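Local coordinates for protein probable transcriptional regulator (Rhodococcus jostii, PDB 3HIM) that probably regulates transcription as a TetR-family dimer that binds DNA through a helix-turn-helix in its N-terminal domain, at residues K16-I21 and P55-K60; A24-F29 and R108-V113; D91-T96 and L194-V199; A99-H104 and I186-Y191; V139-I144 and A160-I165. All coordinates share one frame; numbering follows the deposited sequence.

Interaction 1. Residues K16-I21 and P55-K60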
# COMPACT_ATOMS: atom_id res chain seq x y z
N LYS B 16 -16.03 -2.96 25.83
CA LYS B 16 -16.23 -4.05 24.87
C LYS B 16 -17.38 -3.69 23.96
O LYS B 16 -17.41 -4.09 22.79
CB LYS B 16 -16.49 -5.39 25.57
CG LYS B 16 -15.24 -6.10 26.09
CD LYS B 16 -14.45 -6.75 24.95
CE LYS B 16 -13.02 -6.99 25.36
NZ LYS B 16 -12.06 -7.02 24.20
N ALA B 17 -18.33 -2.92 24.50
CA ALA B 17 -19.45 -2.42 23.71
C ALA B 17 -18.95 -1.50 22.56
O ALA B 17 -19.37 -1.67 21.42
CB ALA B 17 -20.47 -1.71 24.60
N ALA B 18 -18.04 -0.57 22.87
CA ALA B 18 -17.39 0.27 21.84
C ALA B 18 -16.52 -0.57 20.90
O ALA B 18 -16.57 -0.40 19.67
CB ALA B 18 -16.56 1.38 22.49
N ALA B 19 -15.72 -1.48 21.49
CA ALA B 19 -14.84 -2.35 20.72
C ALA B 19 -15.64 -3.15 19.70
O ALA B 19 -15.21 -3.31 18.56
CB ALA B 19 -14.05 -3.29 21.64
N ARG B 20 -16.82 -3.61 20.11
CA ARG B 20 -17.72 -4.38 19.24
C ARG B 20 -18.25 -3.50 18.09
O ARG B 20 -18.38 -3.97 16.95
CB ARG B 20 -18.89 -4.94 20.07
CG ARG B 20 -19.96 -5.72 19.32
CD ARG B 20 -20.90 -6.42 20.32
NE ARG B 20 -22.06 -7.05 19.68
CZ ARG B 20 -23.21 -6.43 19.40
NH1 ARG B 20 -23.39 -5.14 19.69
NH2 ARG B 20 -24.21 -7.11 18.83
N ILE B 21 -18.57 -2.26 18.39
CA ILE B 21 -19.04 -1.32 17.34
C ILE B 21 -17.93 -1.06 16.32
O ILE B 21 -18.18 -1.08 15.11
CB ILE B 21 -19.60 -0.01 17.95
CG1 ILE B 21 -20.91 -0.31 18.72
CG2 ILE B 21 -19.83 1.10 16.85
CD1 ILE B 21 -21.22 0.69 19.83
N PRO B 55 -24.20 6.76 22.11
CA PRO B 55 -23.49 6.91 23.40
C PRO B 55 -21.98 6.76 23.31
O PRO B 55 -21.26 7.33 24.12
CB PRO B 55 -24.05 5.75 24.23
CG PRO B 55 -25.40 5.50 23.66
CD PRO B 55 -25.26 5.74 22.19
N HIS B 56 -21.53 5.98 22.33
CA HIS B 56 -20.12 5.65 22.18
C HIS B 56 -19.48 6.51 21.11
O HIS B 56 -18.37 6.99 21.27
CB HIS B 56 -19.96 4.17 21.84
CG HIS B 56 -20.42 3.24 22.92
ND1 HIS B 56 -21.63 2.59 22.87
CD2 HIS B 56 -19.82 2.86 24.08
CE1 HIS B 56 -21.77 1.84 23.96
NE2 HIS B 56 -20.68 1.99 24.71
N TYR B 57 -20.21 6.71 20.02
CA TYR B 57 -19.75 7.51 18.90
C TYR B 57 -20.88 8.41 18.42
O TYR B 57 -21.87 7.94 17.88
CB TYR B 57 -19.19 6.59 17.79
CG TYR B 57 -18.09 5.71 18.33
CD1 TYR B 57 -16.84 6.24 18.63
CD2 TYR B 57 -18.31 4.35 18.58
CE1 TYR B 57 -15.83 5.47 19.15
CE2 TYR B 57 -17.29 3.55 19.09
CZ TYR B 57 -16.05 4.13 19.37
OH TYR B 57 -15.03 3.39 19.89
N LYS B 58 -20.73 9.71 18.67
CA LYS B 58 -21.78 10.67 18.35
C LYS B 58 -21.81 10.95 16.84
O LYS B 58 -22.84 11.34 16.29
CB LYS B 58 -21.58 11.96 19.15
N THR B 59 -20.68 10.74 16.16
CA THR B 59 -20.59 10.95 14.72
C THR B 59 -19.89 9.77 14.07
O THR B 59 -19.15 9.02 14.76
CB THR B 59 -19.84 12.27 14.35
OG1 THR B 59 -18.42 12.10 14.54
CG2 THR B 59 -20.32 13.45 15.22
N LYS B 60 -20.12 9.60 12.76
CA LYS B 60 -19.38 8.62 11.96
C LYS B 60 -17.88 8.89 12.08
O LYS B 60 -17.09 7.96 12.24
CB LYS B 60 -19.80 8.69 10.48
CG LYS B 60 -19.88 7.32 9.79
CD LYS B 60 -19.49 7.28 8.29
CE LYS B 60 -20.04 8.41 7.43
NZ LYS B 60 -20.38 7.91 6.05
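At the end of the predicted helix-turn-helix of this TetR-type domain, two consecutive rings, His56 and Tyr57, pack against the first turns of helix 16-32. The imidazole of His56 lies against the helix backbone, with the amide N of Ala18 4.0 Å above one face of the His56 ring and offset toward its rim. Farther out, the methyl of Ala17 meets the ring tip, CB of Ala17 being 3.7 Å from NE2 of His56. Ile21 crosses the imidazole at about a right angle and brings its CD1 within 3.6 Å of ND1 of His56, a nitrogen buried here with no partner in the model. The two branches of Ile21 divide the work: CG2, anti to the backbone N, turns instead to Tyr57 and lies 4.0 Å from its CD2. An alanine in place of His56 would remove the imidazole and would probably leave Ala17, Ala18 and the tip of Ile21 poorly packed, loosening the loop from the helix. A second shell holds these groups in place. Ile21 also packs on Leu46, Val53 and Leu63, and Tyr57 rests on Leu63 and Ala66 of helix 60-82, whose N-cap is Thr59. The phenol ring points its edge at Ala18 O, while Tyr57 OH touches Ala18 CB at 3.6 Å and is hydrogen-bonded to NH1 of Arg22.

Interaction 2. Residues A24-F29 and R108-V113; sequences AAIEVF and RASARV
With chi1 of -74°, Ile26 holds CG2 anti to its backbone N and CG1 beside that nitrogen, so that two separate methyls reach helix 108-116. In Val113 the torsion of 170° sets CG1 anti to N and CG2 beside it, so that its two methyls face Phe29 and Ile26. Ile26 CG2 settles on the backbone between two residues, 3.7 Å from the carbonyl carbon of Ala109 and 3.9 Å from CB of Ala109. The longer branch carries Ile26 CD1 alongside Ser110, whose CB is 3.9 Å away. One turn on, Val113 inserts its fork beside Phe29: CG1 comes to the ring edge, 3.7 Å from CD2 of Phe29, and CG2 of Val113 lies 3.9 Å from Phe29 CB. Ala25 CB lies over part of one ring face, and Tyr34, just past this helix, meets the ring edge-to-face. The helix segments cross at 70°, their axes 9.4 Å apart, and they join the N-terminal helix-turn-helix domain to the C-terminal domain. In TetR, ligand binding shifts the helix equivalent to 108-116 and, with it, the linking helix that moves the DNA-binding heads; whether this protein works so is not established. Ile67 of helix 60-82 backs both Ile26 and Phe29. No hydrogen bond or salt bridge links the two segments, so the domains meet here through non-directional apolar packing, which would probably tolerate small shifts between the helices.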
# COMPACT_ATOMS: atom_id res chain seq x y z
N ALA B 24 -17.43 -4.09 14.07
CA ALA B 24 -18.51 -4.15 13.08
C ALA B 24 -18.36 -3.05 12.04
O ALA B 24 -18.60 -3.27 10.85
CB ALA B 24 -19.88 -4.08 13.74
N ALA B 25 -17.97 -1.86 12.49
CA ALA B 25 -17.78 -0.74 11.57
C ALA B 25 -16.67 -1.05 10.56
O ALA B 25 -16.77 -0.69 9.39
CB ALA B 25 -17.49 0.55 12.31
N ILE B 26 -15.60 -1.71 11.01
CA ILE B 26 -14.51 -2.07 10.11
C ILE B 26 -15.02 -2.94 8.98
O ILE B 26 -14.80 -2.64 7.80
CB ILE B 26 -13.34 -2.72 10.86
CG1 ILE B 26 -12.57 -1.65 11.64
CG2 ILE B 26 -12.39 -3.50 9.87
CD1 ILE B 26 -11.81 -2.21 12.83
N GLU B 27 -15.73 -4.01 9.35
CA GLU B 27 -16.35 -4.90 8.37
C GLU B 27 -17.27 -4.11 7.42
O GLU B 27 -17.16 -4.25 6.20
CB GLU B 27 -17.09 -6.03 9.09
N VAL B 28 -18.14 -3.26 7.97
CA VAL B 28 -19.09 -2.51 7.15
C VAL B 28 -18.36 -1.47 6.30
O VAL B 28 -18.65 -1.32 5.10
CB VAL B 28 -20.23 -1.86 8.00
CG1 VAL B 28 -21.13 -0.98 7.13
CG2 VAL B 28 -21.09 -2.93 8.67
N PHE B 29 -17.40 -0.76 6.90
CA PHE B 29 -16.60 0.21 6.16
C PHE B 29 -15.87 -0.48 5.00
O PHE B 29 -15.86 0.04 3.89
CB PHE B 29 -15.61 0.96 7.06
CG PHE B 29 -16.25 1.97 8.00
CD1 PHE B 29 -17.55 2.47 7.77
CD2 PHE B 29 -15.54 2.44 9.11
CE1 PHE B 29 -18.11 3.40 8.64
CE2 PHE B 29 -16.09 3.38 9.98
CZ PHE B 29 -17.39 3.86 9.74
N ARG B 108 -4.95 -6.40 8.87
CA ARG B 108 -5.09 -5.74 7.56
C ARG B 108 -6.41 -4.99 7.36
O ARG B 108 -6.42 -3.91 6.74
CB ARG B 108 -4.83 -6.73 6.39
CG ARG B 108 -5.74 -7.97 6.36
CD ARG B 108 -5.22 -9.07 5.41
NE ARG B 108 -6.11 -10.23 5.36
CZ ARG B 108 -6.02 -11.28 6.19
NH1 ARG B 108 -5.07 -11.34 7.12
NH2 ARG B 108 -6.88 -12.27 6.06
N ALA B 109 -7.51 -5.56 7.86
CA ALA B 109 -8.85 -4.98 7.66
C ALA B 109 -8.96 -3.69 8.43
O ALA B 109 -9.34 -2.67 7.89
CB ALA B 109 -9.97 -5.97 8.05
N SER B 110 -8.61 -3.74 9.71
CA SER B 110 -8.49 -2.53 10.49
C SER B 110 -7.46 -1.57 9.88
O SER B 110 -7.70 -0.37 9.85
CB SER B 110 -8.11 -2.83 11.93
OG SER B 110 -7.97 -1.62 12.62
N ALA B 111 -6.33 -2.09 9.41
CA ALA B 111 -5.27 -1.23 8.84
C ALA B 111 -5.78 -0.46 7.62
O ALA B 111 -5.57 0.75 7.52
CB ALA B 111 -4.04 -2.04 8.49
N ARG B 112 -6.47 -1.16 6.72
CA ARG B 112 -7.04 -0.51 5.54
C ARG B 112 -7.98 0.66 5.89
O ARG B 112 -7.88 1.74 5.31
CB ARG B 112 -7.73 -1.54 4.66
CG ARG B 112 -6.74 -2.34 3.83
CD ARG B 112 -7.41 -3.33 2.89
NE ARG B 112 -7.35 -4.69 3.44
CZ ARG B 112 -8.42 -5.42 3.73
NH1 ARG B 112 -9.63 -4.93 3.50
NH2 ARG B 112 -8.28 -6.65 4.23
N VAL B 113 -8.89 0.44 6.84
CA VAL B 113 -9.87 1.45 7.21
C VAL B 113 -9.15 2.66 7.83
O VAL B 113 -9.42 3.81 7.46
CB VAL B 113 -10.98 0.88 8.16
CG1 VAL B 113 -11.84 1.98 8.72
CG2 VAL B 113 -11.87 -0.15 7.40

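Interaction 3. Residues D91-T96 and L194-V199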
# COMPACT_ATOMS: atom_id res chain seq x y z
N ASP B 91 19.73 -7.16 14.88
CA ASP B 91 18.74 -7.97 15.61
C ASP B 91 17.50 -7.14 15.95
O ASP B 91 16.39 -7.65 15.97
CB ASP B 91 19.32 -8.48 16.95
CG ASP B 91 20.49 -9.42 16.77
OD1 ASP B 91 20.32 -10.51 16.20
OD2 ASP B 91 21.59 -9.05 17.20
N ARG B 92 17.73 -5.87 16.30
CA ARG B 92 16.65 -4.89 16.51
C ARG B 92 15.81 -4.72 15.23
O ARG B 92 14.58 -4.65 15.29
CB ARG B 92 17.22 -3.54 16.95
CG ARG B 92 17.92 -3.58 18.33
CD ARG B 92 18.58 -2.27 18.71
NE ARG B 92 17.60 -1.19 18.83
CZ ARG B 92 17.89 0.09 19.11
NH1 ARG B 92 19.15 0.47 19.30
NH2 ARG B 92 16.92 1.00 19.15
N LEU B 93 16.49 -4.64 14.09
CA LEU B 93 15.83 -4.49 12.81
C LEU B 93 15.06 -5.74 12.41
O LEU B 93 13.93 -5.64 11.95
CB LEU B 93 16.85 -4.08 11.72
CG LEU B 93 16.20 -3.60 10.42
CD1 LEU B 93 15.43 -2.28 10.64
CD2 LEU B 93 17.23 -3.49 9.30
N MET B 94 15.65 -6.92 12.59
CA MET B 94 14.92 -8.15 12.36
C MET B 94 13.63 -8.16 13.19
O MET B 94 12.56 -8.53 12.70
CB MET B 94 15.77 -9.38 12.71
CG MET B 94 16.99 -9.62 11.79
SD MET B 94 18.15 -10.91 12.35
CE MET B 94 17.02 -12.14 13.01
N SER B 95 13.73 -7.74 14.45
CA SER B 95 12.64 -7.91 15.40
C SER B 95 11.47 -6.97 15.11
O SER B 95 10.29 -7.38 15.10
CB SER B 95 13.15 -7.67 16.83
OG SER B 95 12.13 -7.92 17.78
N THR B 96 11.82 -5.71 14.87
CA THR B 96 10.80 -4.71 14.60
C THR B 96 10.16 -4.91 13.24
O THR B 96 8.95 -4.74 13.12
CB THR B 96 11.37 -3.30 14.68
OG1 THR B 96 12.51 -3.21 13.82
CG2 THR B 96 11.74 -2.95 16.13
N LEU B 194 15.37 -8.62 3.24
CA LEU B 194 15.47 -7.48 2.32
C LEU B 194 15.82 -6.17 3.04
O LEU B 194 16.62 -5.39 2.53
CB LEU B 194 14.20 -7.35 1.48
CG LEU B 194 13.96 -8.50 0.50
CD1 LEU B 194 12.47 -8.59 0.12
CD2 LEU B 194 14.84 -8.38 -0.76
N ALA B 195 15.22 -5.94 4.21
CA ALA B 195 15.54 -4.80 5.06
C ALA B 195 17.03 -4.77 5.47
O ALA B 195 17.70 -3.73 5.41
CB ALA B 195 14.63 -4.80 6.31
N LEU B 196 17.56 -5.92 5.87
CA LEU B 196 18.98 -5.97 6.22
C LEU B 196 19.82 -5.62 5.01
O LEU B 196 20.76 -4.84 5.13
CB LEU B 196 19.36 -7.32 6.82
CG LEU B 196 18.76 -7.55 8.20
CD1 LEU B 196 18.92 -9.02 8.60
CD2 LEU B 196 19.34 -6.63 9.28
N ARG B 197 19.45 -6.15 3.85
CA ARG B 197 20.17 -5.87 2.61
C ARG B 197 20.10 -4.39 2.22
O ARG B 197 21.10 -3.81 1.78
CB ARG B 197 19.66 -6.75 1.46
CG ARG B 197 20.20 -8.16 1.48
CD ARG B 197 21.51 -8.22 0.72
NE ARG B 197 22.05 -9.58 0.57
CZ ARG B 197 21.94 -10.34 -0.52
NH1 ARG B 197 21.25 -9.92 -1.57
NH2 ARG B 197 22.50 -11.54 -0.55
N MET B 198 18.91 -3.82 2.38
CA MET B 198 18.66 -2.42 2.11
C MET B 198 19.59 -1.51 2.92
O MET B 198 20.12 -0.53 2.39
CB MET B 198 17.20 -2.07 2.41
CG MET B 198 16.25 -2.32 1.24
SD MET B 198 14.57 -1.78 1.64
CE MET B 198 13.93 -3.33 2.25
N VAL B 199 19.77 -1.82 4.20
CA VAL B 199 20.59 -0.93 5.03
C VAL B 199 22.07 -1.33 4.98
O VAL B 199 22.89 -0.80 5.73
CB VAL B 199 20.08 -0.81 6.48
CG1 VAL B 199 18.69 -0.23 6.48
CG2 VAL B 199 20.13 -2.15 7.20
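Within the all-helical C-terminal domain of the TetR fold, helix 89-106 packs against the last helix, 184-198, with the two short segments running at 140° to each other. Leu93 carries most of the contact through a single methyl. Its CG is anti to the backbone N (chi1 -167°), which, with chi2, brings CD2 among three side chains. Leu93 CD2 lies 3.8 Å from CD2 of Leu196 as these chains slide past each other in opposite directions. It also meets Val199 tip to tip, at 3.8 Å from CG2 of Val199, and touches Ala195 CB at 4.2 Å. The other branch of Leu196 serves the outer margin: its CD1 reaches CG of Met94 at 3.8 Å, where the two chains cross obliquely. At the end of segment 91-96, away from this contact, Thr96 turns its hydroxyl back to the backbone, OG1 donating to a lone pair of Arg92 O at 2.9 Å, an oxygen that also accepts from Thr96 N. Helix 184-198 has a second duty, for Leu194 and Met198 pack on Met198 of the second subunit. Helix 89-106 thus packs behind a helix of the dimer interface, as in the four-helix-bundle dimers of TetR-family regulators.

Interaction 4. Residues A99-H104 and I186-Y191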
# COMPACT_ATOMS: atom_id res chain seq x y z
N ALA B 99 7.71 -7.88 13.63
CA ALA B 99 6.50 -7.39 14.31
C ALA B 99 5.69 -6.46 13.41
O ALA B 99 4.46 -6.53 13.37
CB ALA B 99 6.85 -6.67 15.60
N TYR B 100 6.37 -5.58 12.70
CA TYR B 100 5.68 -4.64 11.84
C TYR B 100 4.92 -5.35 10.71
O TYR B 100 3.72 -5.10 10.52
CB TYR B 100 6.68 -3.66 11.25
CG TYR B 100 6.08 -2.49 10.51
CD1 TYR B 100 5.29 -1.53 11.17
CD2 TYR B 100 6.36 -2.30 9.16
CE1 TYR B 100 4.77 -0.39 10.46
CE2 TYR B 100 5.86 -1.22 8.46
CZ TYR B 100 5.07 -0.27 9.11
OH TYR B 100 4.62 0.79 8.37
N VAL B 101 5.60 -6.22 9.98
CA VAL B 101 4.97 -6.95 8.86
C VAL B 101 3.83 -7.88 9.36
O VAL B 101 2.70 -7.85 8.83
CB VAL B 101 6.02 -7.73 8.06
CG1 VAL B 101 5.38 -8.72 7.09
CG2 VAL B 101 6.95 -6.74 7.30
N THR B 102 4.11 -8.67 10.41
CA THR B 102 3.11 -9.53 11.04
C THR B 102 1.86 -8.74 11.44
O THR B 102 0.75 -9.17 11.16
CB THR B 102 3.69 -10.24 12.30
OG1 THR B 102 4.85 -10.97 11.91
CG2 THR B 102 2.68 -11.19 12.95
N TRP B 103 2.05 -7.59 12.09
CA TRP B 103 0.92 -6.76 12.49
C TRP B 103 0.07 -6.39 11.29
O TRP B 103 -1.18 -6.47 11.33
CB TRP B 103 1.37 -5.50 13.22
CG TRP B 103 0.22 -4.77 13.85
CD1 TRP B 103 -0.19 -4.86 15.15
CD2 TRP B 103 -0.69 -3.87 13.20
NE1 TRP B 103 -1.30 -4.05 15.36
CE2 TRP B 103 -1.62 -3.43 14.18
CE3 TRP B 103 -0.81 -3.38 11.89
CZ2 TRP B 103 -2.65 -2.52 13.89
CZ3 TRP B 103 -1.84 -2.47 11.59
CH2 TRP B 103 -2.75 -2.06 12.60
N HIS B 104 0.73 -5.98 10.23
CA HIS B 104 0.04 -5.55 9.04
C HIS B 104 -0.71 -6.66 8.27
O HIS B 104 -1.73 -6.38 7.63
CB HIS B 104 1.00 -4.77 8.14
CG HIS B 104 1.06 -3.31 8.45
ND1 HIS B 104 0.05 -2.44 8.11
CD2 HIS B 104 1.99 -2.58 9.10
CE1 HIS B 104 0.36 -1.23 8.52
NE2 HIS B 104 1.55 -1.28 9.11
N ILE B 186 6.17 -16.18 7.07
CA ILE B 186 6.97 -16.30 5.84
C ILE B 186 7.23 -14.91 5.21
O ILE B 186 8.37 -14.56 4.88
CB ILE B 186 6.31 -17.29 4.82
CG1 ILE B 186 6.24 -18.70 5.42
CG2 ILE B 186 7.05 -17.28 3.48
CD1 ILE B 186 5.51 -19.77 4.56
N ILE B 187 6.19 -14.10 5.06
CA ILE B 187 6.42 -12.79 4.47
C ILE B 187 7.35 -11.93 5.34
O ILE B 187 8.27 -11.29 4.83
CB ILE B 187 5.11 -12.06 4.05
CG1 ILE B 187 5.44 -10.75 3.32
CG2 ILE B 187 4.20 -11.80 5.24
CD1 ILE B 187 6.32 -10.90 2.08
N ALA B 188 7.17 -11.97 6.66
CA ALA B 188 8.05 -11.19 7.52
C ALA B 188 9.50 -11.63 7.35
O ALA B 188 10.40 -10.78 7.27
CB ALA B 188 7.60 -11.28 8.97
N ALA B 189 9.72 -12.94 7.27
CA ALA B 189 11.08 -13.46 7.15
C ALA B 189 11.73 -12.96 5.87
O ALA B 189 12.88 -12.53 5.88
CB ALA B 189 11.09 -15.00 7.21
N ARG B 190 10.97 -13.01 4.78
CA ARG B 190 11.44 -12.48 3.49
C ARG B 190 11.78 -10.99 3.55
O ARG B 190 12.80 -10.54 3.00
CB ARG B 190 10.41 -12.74 2.42
CG ARG B 190 10.82 -13.75 1.39
CD ARG B 190 10.86 -15.15 1.90
NE ARG B 190 12.05 -15.45 2.71
CZ ARG B 190 12.09 -16.47 3.56
NH1 ARG B 190 11.03 -17.26 3.66
NH2 ARG B 190 13.16 -16.71 4.30
N TYR B 191 10.94 -10.23 4.25
CA TYR B 191 11.09 -8.79 4.32
C TYR B 191 12.20 -8.42 5.27
O TYR B 191 12.88 -7.42 5.08
CB TYR B 191 9.78 -8.12 4.71
CG TYR B 191 8.88 -7.85 3.54
CD1 TYR B 191 9.12 -8.41 2.27
CD2 TYR B 191 7.75 -7.05 3.69
CE1 TYR B 191 8.28 -8.14 1.19
CE2 TYR B 191 6.90 -6.79 2.64
CZ TYR B 191 7.15 -7.32 1.39
OH TYR B 191 6.26 -7.01 0.36
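Val101 leaves helix 89-106 directed at helix 184-198, and already its CB is in contact, 4.0 Å from CB of Ala188. Beyond it the chain forks. CG1, anti to the backbone N at chi1 168°, presses on the opposite backbone at 3.7 Å from CA of Ala188, and CG1 of Val101 also meets CG2 of Ile187 at 3.8 Å. The other methyl, CG2, goes to the edge of the phenol ring, 3.7 Å from CD2 of Tyr191, the two side chains crossing at about a right angle. This is close packing of two helices in the C-terminal domain of the TetR fold, with segment axes 8.6 Å apart and the small Ala188 at the nearest approach. An alanine in place of Val101 would remove both methyls and would probably leave Ala188, Ile187 and the edge of Tyr191 less well packed. Tyr191 is held from its own helix as well: Ile187 CD1 sits over one ring face, offset toward the rim. Both Ile187 and Tyr191 also pack on Leu163 of the second subunit. At the margin, the oxygen of Thr102 is hydrogen-bonded to Thr98 O, and the same OG1 of Thr102 brushes CB of Ala188 at 4.0 Å.

Interaction 5. Residues V139-I144 and A160-I165; sequences VFTRII and AAALAI
A methyl stands almost exactly on the axis of an aromatic ring: Ile165 CG2 lies 3.8 Å from the centroid of the Phe140 ring and only 5° off its normal. This CH-pi contact is so well centred that the six ring carbons are nearly equidistant from the methyl, the nearer ones, such as CE1 of Phe140, being 3.9 Å from Ile165 CG2. Torsions on both sides make it possible. Phe140 carries CG anti to its carbonyl carbon, and Ile165 carries CG2 anti to its backbone N (chi1 -74°), so the face of one is offered to the shorter branch of the other. The longer branch of Ile165 goes to a different neighbour, its CD1 lying 4.2 Å from CD1 of Ile144. That tip of Ile144 reaches the start of the opposing segment too, where its CD1 is 3.8 Å from the backbone N of Ala162 and 3.9 Å from CB of Ala161. The small Ala162, at the nearest backbone approach, probably lets the helices draw together, their segment axes 8.9 Å apart and at 134°. The pair belongs to the C-terminal domain of the TetR fold, joining the long helix 123-149 to helix 158-175. The latter also faces the second subunit, where Ala160 packs on Tyr181 and Ala164 on Leu194 of that chain. No hydrogen bond crosses between the segments; cohesion probably comes from dispersion, with the weakly positive C-H bonds of this one methyl over the pi cloud, so it is likely to depend on shape and on the exclusion of water.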
# COMPACT_ATOMS: atom_id res chain seq x y z
N VAL B 139 10.89 4.80 14.83
CA VAL B 139 11.36 3.55 15.45
C VAL B 139 12.38 2.89 14.54
O VAL B 139 13.41 2.38 15.00
CB VAL B 139 10.22 2.54 15.76
CG1 VAL B 139 10.79 1.19 16.26
CG2 VAL B 139 9.24 3.13 16.78
N PHE B 140 12.10 2.93 13.25
CA PHE B 140 13.01 2.32 12.30
C PHE B 140 14.23 3.21 12.08
O PHE B 140 15.34 2.71 12.05
CB PHE B 140 12.30 1.96 10.98
CG PHE B 140 11.32 0.80 11.11
CD1 PHE B 140 11.78 -0.49 11.38
CD2 PHE B 140 9.95 1.00 10.94
CE1 PHE B 140 10.88 -1.57 11.50
CE2 PHE B 140 9.05 -0.06 11.06
CZ PHE B 140 9.51 -1.35 11.34
N THR B 141 14.03 4.52 11.96
CA THR B 141 15.18 5.40 11.73
C THR B 141 16.19 5.34 12.89
O THR B 141 17.40 5.32 12.65
CB THR B 141 14.78 6.89 11.38
OG1 THR B 141 14.02 7.44 12.45
CG2 THR B 141 13.92 6.94 10.16
N ARG B 142 15.70 5.27 14.14
CA ARG B 142 16.56 5.11 15.30
C ARG B 142 17.42 3.83 15.18
O ARG B 142 18.64 3.88 15.36
CB ARG B 142 15.75 5.10 16.60
N ILE B 143 16.79 2.71 14.82
CA ILE B 143 17.50 1.44 14.70
C ILE B 143 18.55 1.55 13.60
O ILE B 143 19.70 1.16 13.80
CB ILE B 143 16.54 0.24 14.45
CG1 ILE B 143 15.78 -0.08 15.75
CG2 ILE B 143 17.29 -1.02 13.94
CD1 ILE B 143 14.42 -0.70 15.51
N ILE B 144 18.17 2.13 12.46
CA ILE B 144 19.07 2.26 11.33
C ILE B 144 20.26 3.16 11.69
O ILE B 144 21.42 2.83 11.38
CB ILE B 144 18.34 2.70 10.06
CG1 ILE B 144 17.29 1.65 9.67
CG2 ILE B 144 19.34 2.87 8.92
CD1 ILE B 144 16.34 2.10 8.54
N ALA B 160 15.27 7.38 3.48
CA ALA B 160 14.78 6.52 2.38
C ALA B 160 14.59 5.07 2.83
O ALA B 160 13.60 4.42 2.47
CB ALA B 160 15.72 6.58 1.20
N ALA B 161 15.53 4.56 3.62
CA ALA B 161 15.46 3.19 4.13
C ALA B 161 14.27 2.98 5.09
O ALA B 161 13.53 2.00 4.97
CB ALA B 161 16.77 2.77 4.77
N ALA B 162 14.09 3.91 6.02
CA ALA B 162 12.95 3.87 6.94
C ALA B 162 11.62 3.99 6.19
O ALA B 162 10.72 3.19 6.44
CB ALA B 162 13.08 4.94 8.01
N LEU B 163 11.52 4.94 5.25
CA LEU B 163 10.33 5.02 4.36
C LEU B 163 10.07 3.69 3.66
O LEU B 163 8.96 3.16 3.75
CB LEU B 163 10.43 6.12 3.29
CG LEU B 163 9.45 5.97 2.09
CD1 LEU B 163 7.95 6.21 2.48
CD2 LEU B 163 9.81 6.89 0.93
N ALA B 164 11.08 3.13 3.00
CA ALA B 164 10.84 1.91 2.25
C ALA B 164 10.32 0.79 3.14
O ALA B 164 9.41 0.04 2.74
CB ALA B 164 12.07 1.48 1.48
N ILE B 165 10.87 0.66 4.34
CA ILE B 165 10.43 -0.38 5.26
C ILE B 165 8.99 -0.14 5.73
O ILE B 165 8.17 -1.06 5.80
CB ILE B 165 11.41 -0.53 6.46
CG1 ILE B 165 12.70 -1.23 6.02
CG2 ILE B 165 10.75 -1.30 7.61
CD1 ILE B 165 13.89 -0.96 6.94

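Overall arrangement
Interactions 1 and 2 share helix 16-32: the first, a buried contact, closes the N-terminal helix-turn-helix domain on itself, the second ties that domain to the C-terminal domain and is only partly buried. Interactions 3, 4 and 5 are buried contacts of the C-terminal domain. Interactions 3 and 4 use successive parts of the same two helices, 89-106 and 184-198, while interaction 5, centred about 9 Å from the centre of interaction 3, packs against it through Thr96 on Phe140 and Ile143. All three lie beside the second subunit. None of the five has a hydrogen bond across its segments, but interaction 1 brings polar rings to a helix backbone, whereas the C-terminal contacts rely on aliphatic branches and aromatic faces or edges.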